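Local coordinates for protein lactaldehyde dehydrogenase (Escherichia coli, PDB 2IMP) that catalyses the NAD+-dependent oxidation of L-lactaldehyde to L-lactate, and of glycolaldehyde to glycolate, as a homotetramer in L-fucose and L-rhamnose degradation, at residues Ile175-Phe180 against Leu204-Gly209; Ala166-Asn171 against His464-Tyr469; Asp406-Leu411 against Trp452-Ile457; Ile259-Ala264 against Ser413-Gln418. All coordinates share one frame; numbering follows the deposited sequence.

Interaction 1 of 4, residues Ile175-Phe180 against Leu204-Gly209; sequences IKPSEF and LVLGRG. With NAI (1,4-dihydronicotinamide adenine dinucleotide), chain D.
I175 and L204 pair as neighbours on parallel strands, and V205 N donates to I175 O at 2.8 Å. Beyond this bridge both segments leave the sheet and form part of the cofactor site. K176 carries the contact. Its CG lies anti to the backbone N (chi1 -173°), and bends at chi3 and chi4 turn the amine back toward P177. NZ donates to G207 O at 3.0 Å, from above the carbonyl plane, and to P177 O at 2.9 Å. It also binds both hydroxyls of the adenosine ribose of NADH, O2B and O3B. An alanine in place of K176 would probably leave G207 O and the two ribose hydroxyls without their charged donor. E179 binds the same ribose: NAI O2B donates to E179 OE2 at 2.9 Å. This use of the 2'-hydroxyl is consistent with NAD rather than NADP as cofactor. A water joins P177 O to G207 N, and a second joins E179 OE1 to G209 N. G209 has no side chain; a CB there would run into the adenine at N9A. The ring of P177 packs CD on L204 CD1 (3.7 Å) and CG on L206 CD2 (3.6 Å). Helix 183-195 covers P177, L204 and L206. Helix 209-218 lies against K176 and V205, while I175 faces helix 155-168.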
loop_
_atom_site.group_PDB
_atom_site.type_symbol
_atom_site.label_atom_id
_atom_site.label_comp_id
_atom_site.label_asym_id
_atom_site.label_seq_id
_atom_site.Cartn_x
_atom_site.Cartn_y
_atom_site.Cartn_z
ATOM N N ILE A 175 15.435 4.112 27.289
ATOM C CA ILE A 175 15.271 5.540 27.155
ATOM C C ILE A 175 16.048 6.405 28.164
ATOM O O ILE A 175 16.179 6.055 29.338
ATOM C CB ILE A 175 13.769 5.907 27.252
ATOM C CG1 ILE A 175 13.061 5.500 25.958
ATOM C CG2 ILE A 175 13.600 7.389 27.558
ATOM C CD1 ILE A 175 11.583 5.727 25.979
ATOM N N LYS A 176 16.580 7.517 27.668
ATOM C CA LYS A 176 17.255 8.490 28.514
ATOM C C LYS A 176 16.602 9.858 28.343
ATOM O O LYS A 176 16.684 10.463 27.277
ATOM C CB LYS A 176 18.741 8.641 28.191
ATOM C CG LYS A 176 19.444 9.551 29.220
ATOM C CD LYS A 176 20.816 10.030 28.775
ATOM C CE LYS A 176 20.728 11.270 27.904
ATOM N NZ LYS A 176 20.199 12.453 28.660
ATOM N N PRO A 177 15.917 10.344 29.382
ATOM C CA PRO A 177 15.282 11.652 29.245
ATOM C C PRO A 177 16.360 12.745 29.354
ATOM O O PRO A 177 17.507 12.456 29.693
ATOM C CB PRO A 177 14.328 11.683 30.428
ATOM C CG PRO A 177 15.143 10.984 31.503
ATOM C CD PRO A 177 15.753 9.802 30.746
ATOM N N SER A 178 15.998 13.980 29.032
ATOM C CA SER A 178 16.941 15.078 29.188
ATOM C C SER A 178 17.267 15.262 30.680
ATOM O O SER A 178 16.397 15.029 31.523
ATOM C CB SER A 178 16.333 16.378 28.651
ATOM O OG SER A 178 16.991 17.519 29.187
ATOM N N GLU A 179 18.497 15.648 31.005
ATOM C CA GLU A 179 18.850 15.857 32.403
ATOM C C GLU A 179 18.057 17.009 33.066
ATOM O O GLU A 179 17.997 17.108 34.289
ATOM C CB GLU A 179 20.353 16.123 32.558
ATOM C CG GLU A 179 20.900 17.254 31.701
ATOM C CD GLU A 179 21.473 16.759 30.382
ATOM O OE1 GLU A 179 22.681 16.979 30.148
ATOM O OE2 GLU A 179 20.720 16.145 29.584
ATOM N N PHE A 180 17.457 17.857 32.233
ATOM C CA PHE A 180 16.669 18.988 32.703
ATOM C C PHE A 180 15.200 18.642 32.999
ATOM O O PHE A 180 14.542 19.322 33.787
ATOM C CB PHE A 180 16.692 20.118 31.673
ATOM C CG PHE A 180 18.060 20.623 31.367
ATOM C CD1 PHE A 180 18.827 21.228 32.358
ATOM C CD2 PHE A 180 18.599 20.478 30.095
ATOM C CE1 PHE A 180 20.114 21.675 32.089
ATOM C CE2 PHE A 180 19.884 20.920 29.818
ATOM C CZ PHE A 180 20.642 21.520 30.817
ATOM N N LEU A 204 14.720 2.696 31.713
ATOM C CA LEU A 204 14.989 4.117 31.828
ATOM C C LEU A 204 16.343 4.410 32.478
ATOM O O LEU A 204 16.568 4.055 33.638
ATOM C CB LEU A 204 13.889 4.815 32.640
ATOM C CG LEU A 204 13.998 6.350 32.720
ATOM C CD1 LEU A 204 13.439 6.967 31.451
ATOM C CD2 LEU A 204 13.220 6.879 33.917
ATOM N N VAL A 205 17.253 5.014 31.726
ATOM C CA VAL A 205 18.546 5.369 32.297
ATOM C C VAL A 205 18.685 6.893 32.447
ATOM O O VAL A 205 18.144 7.646 31.641
ATOM C CB VAL A 205 19.719 4.785 31.472
ATOM C CG1 VAL A 205 19.703 3.263 31.582
ATOM C CG2 VAL A 205 19.621 5.221 30.018
ATOM N N LEU A 206 19.385 7.333 33.487
ATOM C CA LEU A 206 19.514 8.760 33.751
ATOM C C LEU A 206 20.941 9.323 33.718
ATOM O O LEU A 206 21.870 8.710 34.245
ATOM C CB LEU A 206 18.876 9.067 35.107
ATOM C CG LEU A 206 17.429 8.579 35.256
ATOM C CD1 LEU A 206 17.022 8.588 36.717
ATOM C CD2 LEU A 206 16.505 9.458 34.423
ATOM N N GLY A 207 21.095 10.495 33.105
ATOM C CA GLY A 207 22.405 11.114 33.028
ATOM C C GLY A 207 22.562 12.143 31.925
ATOM O O GLY A 207 21.584 12.589 31.312
ATOM N N ARG A 208 23.809 12.521 31.674
ATOM C CA ARG A 208 24.126 13.502 30.649
ATOM C C ARG A 208 24.245 12.907 29.242
ATOM O O ARG A 208 24.327 11.689 29.070
ATOM C CB ARG A 208 25.436 14.216 30.986
ATOM C CG ARG A 208 25.388 15.066 32.253
ATOM C CD ARG A 208 26.788 15.548 32.612
ATOM N NE ARG A 208 27.687 14.415 32.818
ATOM C CZ ARG A 208 29.014 14.499 32.835
ATOM N NH1 ARG A 208 29.609 15.671 32.656
ATOM N NH2 ARG A 208 29.745 13.411 33.031
ATOM N N GLY A 209 24.264 13.785 28.248
ATOM C CA GLY A 209 24.380 13.331 26.880
ATOM C C GLY A 209 25.736 12.739 26.559
ATOM O O GLY A 209 25.826 11.645 26.000
HETATM P PA NAI D . 19.985 18.657 23.211
HETATM O O1A NAI D . 20.505 18.008 21.997
HETATM O O2A NAI D . 21.011 19.570 23.889
HETATM O O5B NAI D . 19.489 17.532 24.231
HETATM C C5B NAI D . 18.546 16.525 23.898
HETATM C C4B NAI D . 18.994 15.137 24.383
HETATM O O4B NAI D . 20.215 14.734 23.759
HETATM C C3B NAI D . 19.261 15.050 25.894
HETATM O O3B NAI D . 18.710 13.845 26.419
HETATM C C2B NAI D . 20.772 15.137 25.976
HETATM O O2B NAI D . 21.351 14.634 27.152
HETATM C C1B NAI D . 21.200 14.400 24.734
HETATM N N9A NAI D . 22.563 14.770 24.250
HETATM C C8A NAI D . 23.208 16.005 24.206
HETATM N N7A NAI D . 24.458 15.827 23.680
HETATM C C5A NAI D . 24.623 14.517 23.392
HETATM C C6A NAI D . 25.692 13.780 22.841
HETATM N N6A NAI D . 26.831 14.380 22.500
HETATM N N1A NAI D . 25.550 12.396 22.660
HETATM C C2A NAI D . 24.358 11.751 23.016
HETATM N N3A NAI D . 23.298 12.492 23.564
HETATM C C4A NAI D . 23.432 13.848 23.742
HETATM O O3 NAI D . 18.685 19.467 22.732
HETATM P PN NAI D . 17.575 20.183 23.658
HETATM O O1N NAI D . 17.065 19.255 24.683
HETATM O O2N NAI D . 16.570 20.797 22.726
HETATM O O5D NAI D . 18.457 21.379 24.302
HETATM C C5D NAI D . 18.947 21.415 25.619
HETATM C C4D NAI D . 19.756 22.685 25.753
HETATM O O4D NAI D . 20.487 22.644 26.975
HETATM C C3D NAI D . 20.790 23.184 24.719
HETATM O O3D NAI D . 20.266 24.281 23.995
HETATM C C2D NAI D . 22.021 23.547 25.507
HETATM O O2D NAI D . 22.635 24.732 25.057
HETATM C C1D NAI D . 21.497 23.627 26.920
HETATM N N1N NAI D . 22.598 23.409 27.912
HETATM C C2N NAI D . 22.903 22.089 28.259
HETATM C C3N NAI D . 23.936 21.830 29.200
HETATM C C7N NAI D . 24.279 20.411 29.592
HETATM O O7N NAI D . 25.294 20.199 30.517
HETATM N N7N NAI D . 23.656 19.341 29.094
HETATM C C4N NAI D . 24.641 22.941 29.772
HETATM C C5N NAI D . 24.316 24.280 29.404
HETATM C C6N NAI D . 23.281 24.497 28.466
HETATM O O HOH W 1 18.893 12.052 32.222
HETATM O O HOH W 2 24.097 16.660 28.044
#

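Interaction 2 of 4, residues Ala166-Asn171 against His464-Tyr469; sequences ALLTGN and HGLHEY
Y469 lays one face of its ring against A166, whose CB is 3.4 Å from Y469 CE2. At the ring edge sits N171. Its ND2 donates to Y469 O at 3.0 Å, in the carbonyl plane and on a lone pair, with an N-H...O angle of 166°. The same ND2 donates to A166 O at 3.1 Å, and both acceptors lie close to the amide plane, which fixes the turn of the N171 side chain. T169 OG1 sits between the backbone N and the carbonyl carbon (chi1 53°), near Y469 CB. T169 CG2, beside the N, packs on L466 CD1 at 3.8 Å. Helix 155-168 ends here in a Schellman motif, with G170 at positive phi (95°). N171 N also donates to A166 O, which thus accepts two bonds from N171. T169 OG1 is hydrogen-bonded to P165 O. N171 OD1 accepts from G144 N of strand 134-149. T146 of that strand touches A166, N171 and Y469. M224 and S226 of strand 222-227 meet Y469.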
loop_
_atom_site.group_PDB
_atom_site.type_symbol
_atom_site.label_atom_id
_atom_site.label_comp_id
_atom_site.label_asym_id
_atom_site.label_seq_id
_atom_site.Cartn_x
_atom_site.Cartn_y
_atom_site.Cartn_z
ATOM N N ALA A 166 8.093 1.413 18.855
ATOM C CA ALA A 166 9.138 0.434 19.134
ATOM C C ALA A 166 8.594 -0.873 19.736
ATOM O O ALA A 166 8.833 -1.961 19.201
ATOM C CB ALA A 166 10.194 1.037 20.066
ATOM N N LEU A 167 7.857 -0.751 20.840
ATOM C CA LEU A 167 7.283 -1.928 21.490
ATOM C C LEU A 167 6.241 -2.679 20.641
ATOM O O LEU A 167 6.247 -3.911 20.581
ATOM C CB LEU A 167 6.647 -1.546 22.826
ATOM C CG LEU A 167 7.540 -1.755 24.050
ATOM C CD1 LEU A 167 8.846 -0.993 23.876
ATOM C CD2 LEU A 167 6.799 -1.294 25.303
ATOM N N LEU A 168 5.353 -1.922 20.006
ATOM C CA LEU A 168 4.321 -2.514 19.169
ATOM C C LEU A 168 4.888 -3.492 18.120
ATOM O O LEU A 168 4.369 -4.586 17.941
ATOM C CB LEU A 168 3.525 -1.405 18.466
ATOM C CG LEU A 168 2.224 -1.783 17.733
ATOM C CD1 LEU A 168 2.537 -2.552 16.447
ATOM C CD2 LEU A 168 1.330 -2.609 18.662
ATOM N N THR A 169 5.970 -3.077 17.463
ATOM C CA THR A 169 6.614 -3.877 16.430
ATOM C C THR A 169 7.564 -4.997 16.928
ATOM O O THR A 169 8.234 -5.659 16.130
ATOM C CB THR A 169 7.383 -2.957 15.448
ATOM O OG1 THR A 169 8.265 -2.095 16.180
ATOM C CG2 THR A 169 6.400 -2.098 14.647
ATOM N N GLY A 170 7.621 -5.193 18.243
ATOM C CA GLY A 170 8.460 -6.251 18.782
ATOM C C GLY A 170 9.865 -5.892 19.238
ATOM O O GLY A 170 10.662 -6.783 19.532
ATOM N N ASN A 171 10.191 -4.606 19.266
ATOM C CA ASN A 171 11.502 -4.169 19.738
ATOM C C ASN A 171 11.474 -3.890 21.243
ATOM O O ASN A 171 10.405 -3.706 21.812
ATOM C CB ASN A 171 11.929 -2.842 19.086
ATOM C CG ASN A 171 11.932 -2.888 17.574
ATOM O OD1 ASN A 171 12.915 -3.341 16.967
ATOM N ND2 ASN A 171 10.856 -2.434 16.951
ATOM N N HIS A 464 4.326 5.604 8.587
ATOM C CA HIS A 464 5.740 5.726 8.290
ATOM C C HIS A 464 6.614 5.799 9.548
ATOM O O HIS A 464 7.735 5.305 9.558
ATOM C CB HIS A 464 5.968 6.937 7.387
ATOM C CG HIS A 464 5.194 6.864 6.107
ATOM N ND1 HIS A 464 5.417 5.891 5.157
ATOM C CD2 HIS A 464 4.150 7.600 5.655
ATOM C CE1 HIS A 464 4.545 6.025 4.179
ATOM N NE2 HIS A 464 3.762 7.052 4.451
ATOM N N GLY A 465 6.078 6.407 10.602
ATOM C CA GLY A 465 6.814 6.480 11.854
ATOM C C GLY A 465 6.902 5.076 12.421
ATOM O O GLY A 465 7.931 4.672 12.960
ATOM N N LEU A 466 5.814 4.319 12.300
ATOM C CA LEU A 466 5.813 2.946 12.790
ATOM C C LEU A 466 6.828 2.069 12.047
ATOM O O LEU A 466 7.515 1.242 12.649
ATOM C CB LEU A 466 4.432 2.305 12.637
ATOM C CG LEU A 466 4.404 0.864 13.167
ATOM C CD1 LEU A 466 4.049 0.896 14.655
ATOM C CD2 LEU A 466 3.403 0.014 12.398
ATOM N N HIS A 467 6.900 2.267 10.733
ATOM C CA HIS A 467 7.813 1.500 9.899
ATOM C C HIS A 467 9.299 1.744 10.194
ATOM O O HIS A 467 10.135 0.912 9.859
ATOM C CB HIS A 467 7.508 1.748 8.416
ATOM C CG HIS A 467 6.236 1.106 7.950
ATOM N ND1 HIS A 467 5.685 1.339 6.710
ATOM C CD2 HIS A 467 5.411 0.219 8.565
ATOM C CE1 HIS A 467 4.581 0.629 6.576
ATOM N NE2 HIS A 467 4.392 -0.062 7.689
ATOM N N GLU A 468 9.618 2.882 10.807
ATOM C CA GLU A 468 11.009 3.144 11.168
ATOM C C GLU A 468 11.535 2.060 12.140
ATOM O O GLU A 468 12.735 1.823 12.235
ATOM C CB GLU A 468 11.168 4.522 11.843
ATOM C CG GLU A 468 11.003 5.750 10.945
ATOM C CD GLU A 468 11.936 5.751 9.736
ATOM O OE1 GLU A 468 13.041 5.166 9.823
ATOM O OE2 GLU A 468 11.566 6.351 8.702
ATOM N N TYR A 469 10.606 1.418 12.849
ATOM C CA TYR A 469 10.957 0.377 13.809
ATOM C C TYR A 469 10.863 -1.052 13.269
ATOM O O TYR A 469 10.880 -2.032 14.018
ATOM C CB TYR A 469 10.103 0.521 15.075
ATOM C CG TYR A 469 10.553 1.694 15.912
ATOM C CD1 TYR A 469 10.071 2.980 15.666
ATOM C CD2 TYR A 469 11.524 1.531 16.905
ATOM C CE1 TYR A 469 10.549 4.081 16.389
ATOM C CE2 TYR A 469 12.008 2.622 17.632
ATOM C CZ TYR A 469 11.517 3.893 17.365
ATOM O OH TYR A 469 12.018 4.979 18.056
#

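Interaction 3 of 4, residues Asp406-Leu411 against Trp452-Ile457; sequences DSDYGL and WRKSGI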
loop_
_atom_site.group_PDB
_atom_site.type_symbol
_atom_site.label_atom_id
_atom_site.label_comp_id
_atom_site.label_asym_id
_atom_site.label_seq_id
_atom_site.Cartn_x
_atom_site.Cartn_y
_atom_site.Cartn_z
ATOM N N ASP A 406 15.629 29.051 1.951
ATOM C CA ASP A 406 16.997 29.424 2.279
ATOM C C ASP A 406 17.324 29.169 3.760
ATOM O O ASP A 406 17.474 30.097 4.557
ATOM C CB ASP A 406 17.232 30.896 1.935
ATOM C CG ASP A 406 18.636 31.351 2.271
ATOM O OD1 ASP A 406 19.594 30.650 1.883
ATOM O OD2 ASP A 406 18.783 32.407 2.920
ATOM N N SER A 407 17.423 27.888 4.099
ATOM C CA SER A 407 17.688 27.455 5.462
ATOM C C SER A 407 18.254 26.021 5.543
ATOM O O SER A 407 17.904 25.175 4.721
ATOM C CB SER A 407 16.381 27.527 6.265
ATOM O OG SER A 407 16.470 26.847 7.507
ATOM N N ASP A 408 19.130 25.763 6.510
ATOM C CA ASP A 408 19.656 24.414 6.666
ATOM C C ASP A 408 18.614 23.455 7.258
ATOM O O ASP A 408 18.828 22.248 7.327
ATOM C CB ASP A 408 20.902 24.400 7.552
ATOM C CG ASP A 408 22.123 24.920 6.836
ATOM O OD1 ASP A 408 22.288 24.583 5.645
ATOM O OD2 ASP A 408 22.917 25.652 7.461
ATOM N N TYR A 409 17.492 24.020 7.683
ATOM C CA TYR A 409 16.420 23.227 8.247
ATOM C C TYR A 409 15.180 23.156 7.343
ATOM O O TYR A 409 14.864 24.113 6.633
ATOM C CB TYR A 409 16.048 23.767 9.625
ATOM C CG TYR A 409 17.230 23.827 10.562
ATOM C CD1 TYR A 409 18.055 24.951 10.605
ATOM C CD2 TYR A 409 17.563 22.732 11.359
ATOM C CE1 TYR A 409 19.187 24.982 11.419
ATOM C CE2 TYR A 409 18.693 22.751 12.173
ATOM C CZ TYR A 409 19.500 23.875 12.198
ATOM O OH TYR A 409 20.628 23.889 12.987
ATOM N N GLY A 410 14.494 22.019 7.374
ATOM C CA GLY A 410 13.325 21.848 6.534
ATOM C C GLY A 410 12.279 20.942 7.144
ATOM O O GLY A 410 11.806 20.010 6.505
ATOM N N LEU A 411 11.922 21.215 8.391
ATOM C CA LEU A 411 10.922 20.427 9.079
ATOM C C LEU A 411 9.468 20.917 8.860
ATOM O O LEU A 411 8.645 20.190 8.314
ATOM C CB LEU A 411 11.237 20.391 10.579
ATOM C CG LEU A 411 10.296 19.583 11.480
ATOM C CD1 LEU A 411 10.195 18.142 10.988
ATOM C CD2 LEU A 411 10.815 19.631 12.916
ATOM N N TRP A 452 13.431 17.748 6.502
ATOM C CA TRP A 452 14.353 17.762 5.379
ATOM C C TRP A 452 15.707 18.369 5.806
ATOM O O TRP A 452 15.806 18.968 6.878
ATOM C CB TRP A 452 13.777 18.606 4.247
ATOM C CG TRP A 452 12.616 17.996 3.523
ATOM C CD1 TRP A 452 11.675 17.145 4.032
ATOM C CD2 TRP A 452 12.251 18.232 2.161
ATOM N NE1 TRP A 452 10.747 16.835 3.067
ATOM C CE2 TRP A 452 11.077 17.486 1.909
ATOM C CE3 TRP A 452 12.806 18.995 1.125
ATOM C CZ2 TRP A 452 10.440 17.491 0.661
ATOM C CZ3 TRP A 452 12.174 18.998 -0.119
ATOM C CH2 TRP A 452 11.004 18.246 -0.337
ATOM N N ARG A 453 16.725 18.212 4.970
ATOM C CA ARG A 453 18.038 18.757 5.276
ATOM C C ARG A 453 18.523 18.435 6.716
ATOM O O ARG A 453 18.465 17.281 7.133
ATOM C CB ARG A 453 18.032 20.272 5.011
ATOM C CG ARG A 453 17.704 20.621 3.548
ATOM C CD ARG A 453 17.777 22.126 3.253
ATOM N NE ARG A 453 16.652 22.879 3.810
ATOM C CZ ARG A 453 15.409 22.833 3.338
ATOM N NH1 ARG A 453 15.118 22.068 2.293
ATOM N NH2 ARG A 453 14.454 23.564 3.904
ATOM N N LYS A 454 18.982 19.434 7.465
ATOM C CA LYS A 454 19.477 19.170 8.813
ATOM C C LYS A 454 18.398 18.945 9.895
ATOM O O LYS A 454 18.721 18.655 11.045
ATOM C CB LYS A 454 20.436 20.278 9.263
ATOM C CG LYS A 454 21.722 20.332 8.455
ATOM C CD LYS A 454 22.740 21.279 9.075
ATOM C CE LYS A 454 24.010 21.340 8.235
ATOM N NZ LYS A 454 25.064 22.199 8.855
ATOM N N SER A 455 17.131 19.073 9.516
ATOM C CA SER A 455 16.049 18.851 10.462
ATOM C C SER A 455 15.966 17.383 10.926
ATOM O O SER A 455 15.290 17.068 11.908
ATOM C CB SER A 455 14.711 19.284 9.854
ATOM O OG SER A 455 14.657 20.694 9.715
ATOM N N GLY A 456 16.653 16.493 10.210
ATOM C CA GLY A 456 16.647 15.104 10.631
ATOM C C GLY A 456 16.848 13.979 9.634
ATOM O O GLY A 456 17.200 14.168 8.464
ATOM N N ILE A 457 16.650 12.777 10.159
ATOM C CA ILE A 457 16.746 11.543 9.404
ATOM C C ILE A 457 15.629 10.581 9.831
ATOM O O ILE A 457 15.401 10.383 11.024
ATOM C CB ILE A 457 18.132 10.866 9.591
ATOM C CG1 ILE A 457 19.190 11.637 8.793
ATOM C CG2 ILE A 457 18.086 9.405 9.120
ATOM C CD1 ILE A 457 20.591 11.096 8.955
#
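W452 N donates to G410 O at 2.8 Å within an antiparallel hydrogen-bonded pair. K454 N donates to D408 O, also at 2.8 Å. A type II' turn from W452 to S455, closed by S455 N to W452 O, runs on into a type I turn from R453 to G456. Between the backbone bonds, side chains reach the backbone. S455 OG accepts from G410 N at 2.7 Å and has G253 O as a second partner. It also lies in plane at the edge of the Y409 ring. R453 brings its guanidinium alongside Y409 and G410, with a bend at chi3 (-74°). Its NH2 donates to Y409 O at 2.8 Å from above the carbonyl plane, and also to K431 O. Its NE makes a weak bond to S407 O. R453 also makes a cation-pi contact with F432. A leucine in its place would probably leave Y409 O and K431 O without this donor and lose the contact with F432. G410 fits because a CB there would clash with R453 NH2 and W452 CB. Of apolar contacts, D408 CB meets K454 CD at 3.9 Å. The opposite charges D408 OD2 and K454 NZ are 4.3 Å apart, beyond a salt bridge. L411 touches the lactate-binding residues E251 and H449, and W452 NE1 bonds T472 O of a second subunit. The guanidinium gathers the carbonyls of S407, Y409 and K431, which implies a turn fixed mainly by hydrogen bonds to backbone atoms.

Interaction 4 of 4, residues Ile259-Ala264 against Ser413-Gln418; sequences IVMDDA and SSIYTQ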
loop_
_atom_site.group_PDB
_atom_site.type_symbol
_atom_site.label_atom_id
_atom_site.label_comp_id
_atom_site.label_asym_id
_atom_site.label_seq_id
_atom_site.Cartn_x
_atom_site.Cartn_y
_atom_site.Cartn_z
ATOM N N ILE A 259 4.522 32.279 5.730
ATOM C CA ILE A 259 4.270 33.218 4.648
ATOM C C ILE A 259 2.842 33.812 4.630
ATOM O O ILE A 259 1.856 33.095 4.438
ATOM C CB ILE A 259 4.530 32.564 3.278
ATOM C CG1 ILE A 259 5.980 32.089 3.201
ATOM C CG2 ILE A 259 4.247 33.556 2.157
ATOM C CD1 ILE A 259 6.305 31.348 1.925
ATOM N N VAL A 260 2.760 35.122 4.833
ATOM C CA VAL A 260 1.485 35.828 4.829
ATOM C C VAL A 260 1.263 36.656 3.543
ATOM O O VAL A 260 1.896 37.689 3.351
ATOM C CB VAL A 260 1.383 36.790 6.035
ATOM C CG1 VAL A 260 -0.018 37.392 6.108
ATOM C CG2 VAL A 260 1.732 36.053 7.322
ATOM N N MET A 261 0.380 36.185 2.671
ATOM C CA MET A 261 0.090 36.897 1.433
ATOM C C MET A 261 -0.883 38.080 1.629
ATOM O O MET A 261 -1.528 38.189 2.672
ATOM C CB MET A 261 -0.483 35.928 0.397
ATOM C CG MET A 261 0.434 34.759 0.071
ATOM S SD MET A 261 2.080 35.279 -0.464
ATOM C CE MET A 261 1.747 35.692 -2.178
ATOM N N ASP A 262 -0.971 38.964 0.641
ATOM C CA ASP A 262 -1.878 40.098 0.760
ATOM C C ASP A 262 -3.355 39.672 0.858
ATOM O O ASP A 262 -4.121 40.229 1.641
ATOM C CB ASP A 262 -1.709 41.065 -0.421
ATOM C CG ASP A 262 -0.374 41.800 -0.397
ATOM O OD1 ASP A 262 0.119 42.116 0.706
ATOM O OD2 ASP A 262 0.174 42.074 -1.486
ATOM N N ASP A 263 -3.722 38.676 0.058
ATOM C CA ASP A 263 -5.084 38.158 0.038
ATOM C C ASP A 263 -5.364 37.169 1.181
ATOM O O ASP A 263 -6.257 36.330 1.086
ATOM C CB ASP A 263 -5.346 37.453 -1.293
ATOM C CG ASP A 263 -4.666 36.100 -1.373
ATOM O OD1 ASP A 263 -3.500 35.998 -0.935
ATOM O OD2 ASP A 263 -5.291 35.142 -1.874
ATOM N N ALA A 264 -4.591 37.283 2.252
ATOM C CA ALA A 264 -4.742 36.391 3.388
ATOM C C ALA A 264 -5.667 36.891 4.503
ATOM O O ALA A 264 -5.697 38.082 4.814
ATOM C CB ALA A 264 -3.376 36.081 3.977
ATOM N N SER A 413 6.655 24.303 7.719
ATOM C CA SER A 413 6.385 25.553 7.012
ATOM C C SER A 413 4.876 25.900 6.982
ATOM O O SER A 413 4.033 25.047 7.271
ATOM C CB SER A 413 6.902 25.478 5.570
ATOM O OG SER A 413 6.167 24.539 4.806
ATOM N N SER A 414 4.553 27.142 6.631
ATOM C CA SER A 414 3.160 27.561 6.561
ATOM C C SER A 414 2.893 28.782 5.663
ATOM O O SER A 414 3.758 29.642 5.482
ATOM C CB SER A 414 2.624 27.855 7.965
ATOM O OG SER A 414 3.206 29.026 8.508
ATOM N N ILE A 415 1.689 28.839 5.108
ATOM C CA ILE A 415 1.297 29.950 4.260
ATOM C C ILE A 415 -0.194 30.310 4.386
ATOM O O ILE A 415 -1.037 29.437 4.609
ATOM C CB ILE A 415 1.626 29.668 2.774
ATOM C CG1 ILE A 415 1.335 30.915 1.933
ATOM C CG2 ILE A 415 0.827 28.477 2.277
ATOM C CD1 ILE A 415 1.762 30.807 0.484
ATOM N N TYR A 416 -0.492 31.601 4.261
ATOM C CA TYR A 416 -1.859 32.099 4.354
ATOM C C TYR A 416 -2.299 32.866 3.106
ATOM O O TYR A 416 -1.760 33.919 2.783
ATOM C CB TYR A 416 -2.005 32.982 5.588
ATOM C CG TYR A 416 -1.552 32.288 6.844
ATOM C CD1 TYR A 416 -0.196 32.165 7.140
ATOM C CD2 TYR A 416 -2.473 31.686 7.701
ATOM C CE1 TYR A 416 0.237 31.455 8.257
ATOM C CE2 TYR A 416 -2.049 30.972 8.822
ATOM C CZ TYR A 416 -0.693 30.861 9.090
ATOM O OH TYR A 416 -0.261 30.139 10.180
ATOM N N THR A 417 -3.280 32.308 2.412
ATOM C CA THR A 417 -3.783 32.894 1.185
ATOM C C THR A 417 -5.146 32.304 0.791
ATOM O O THR A 417 -5.589 31.312 1.377
ATOM C CB THR A 417 -2.778 32.646 0.033
ATOM O OG1 THR A 417 -3.278 33.196 -1.190
ATOM C CG2 THR A 417 -2.551 31.153 -0.153
ATOM N N GLN A 418 -5.795 32.910 -0.195
ATOM C CA GLN A 418 -7.093 32.426 -0.634
ATOM C C GLN A 418 -7.144 32.072 -2.139
ATOM O O GLN A 418 -8.202 31.717 -2.679
ATOM C CB GLN A 418 -8.163 33.465 -0.288
ATOM C CG GLN A 418 -8.048 33.958 1.157
ATOM C CD GLN A 418 -9.161 34.920 1.535
ATOM O OE1 GLN A 418 -9.852 34.711 2.548
ATOM N NE2 GLN A 418 -9.332 35.981 0.766
#
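The Y416 ring has I259 O at its edge, near the ring plane, with Y416 CD1 3.5 Å from that oxygen. V260 CG2 approaches the ring obliquely, 4.3 Å from Y416 CD1. Beyond the two segments, L268, A269 and A272 of helix 266-274 pack on Y416. A second flat group is the carboxylate of D263, which takes two bonds. T417 OG1 donates to D263 OD1 at 2.8 Å, on the syn lone pair. Q418 N donates to D263 OD2 at 2.8 Å, from above the carboxylate plane. The torsion that sets CG between the backbone N and the carbonyl carbon (chi1 75°) turns this group toward T417 and Q418. Backbone bonds join the strands: I259 N to S414 O, Y416 N to I259 O, and M261 N to Y416 O at 3.1 Å. I259 and I415 share one sheet face, where I259 CB meets I415 CG1 at 3.8 Å. M261 CG lies 3.8 Å from T417 CB, the two side chains running side by side. L397 of helix 397-405 packs on both M261 and I415. On the face of V260 and Y416, A264 CB touches Y416 CB at 3.8 Å. D263 extends the pairing past the strand ends through a type I turn from M261 to A264. Helices thus cover both faces of parallel strands 257-260 and 409-416, as is characteristic of the alpha/beta catalytic domain of aldehyde dehydrogenases.

How the interactions relate
Interaction 2 opens first, at the end of helix 155-168. The chain runs straight on into strand 172-176, where interaction 1 opens; it closes a short loop after helix 183-195 and strand 202-204, at the cofactor site. Interaction 4 opens next, on strand 257-260. Its partner strand, 409-416, is entered through 406-411, where interaction 3 opens. Interaction 4 closes at 413-418, and interaction 3 closes later at 452-457, so these two cross. Interaction 2 closes last, at helix 462-467, and its long loop holds the other three. Interactions 3 and 4 share one sheet. Interaction 1 belongs to another; interaction 2 ties the helix packed on that sheet to the late part of the chain.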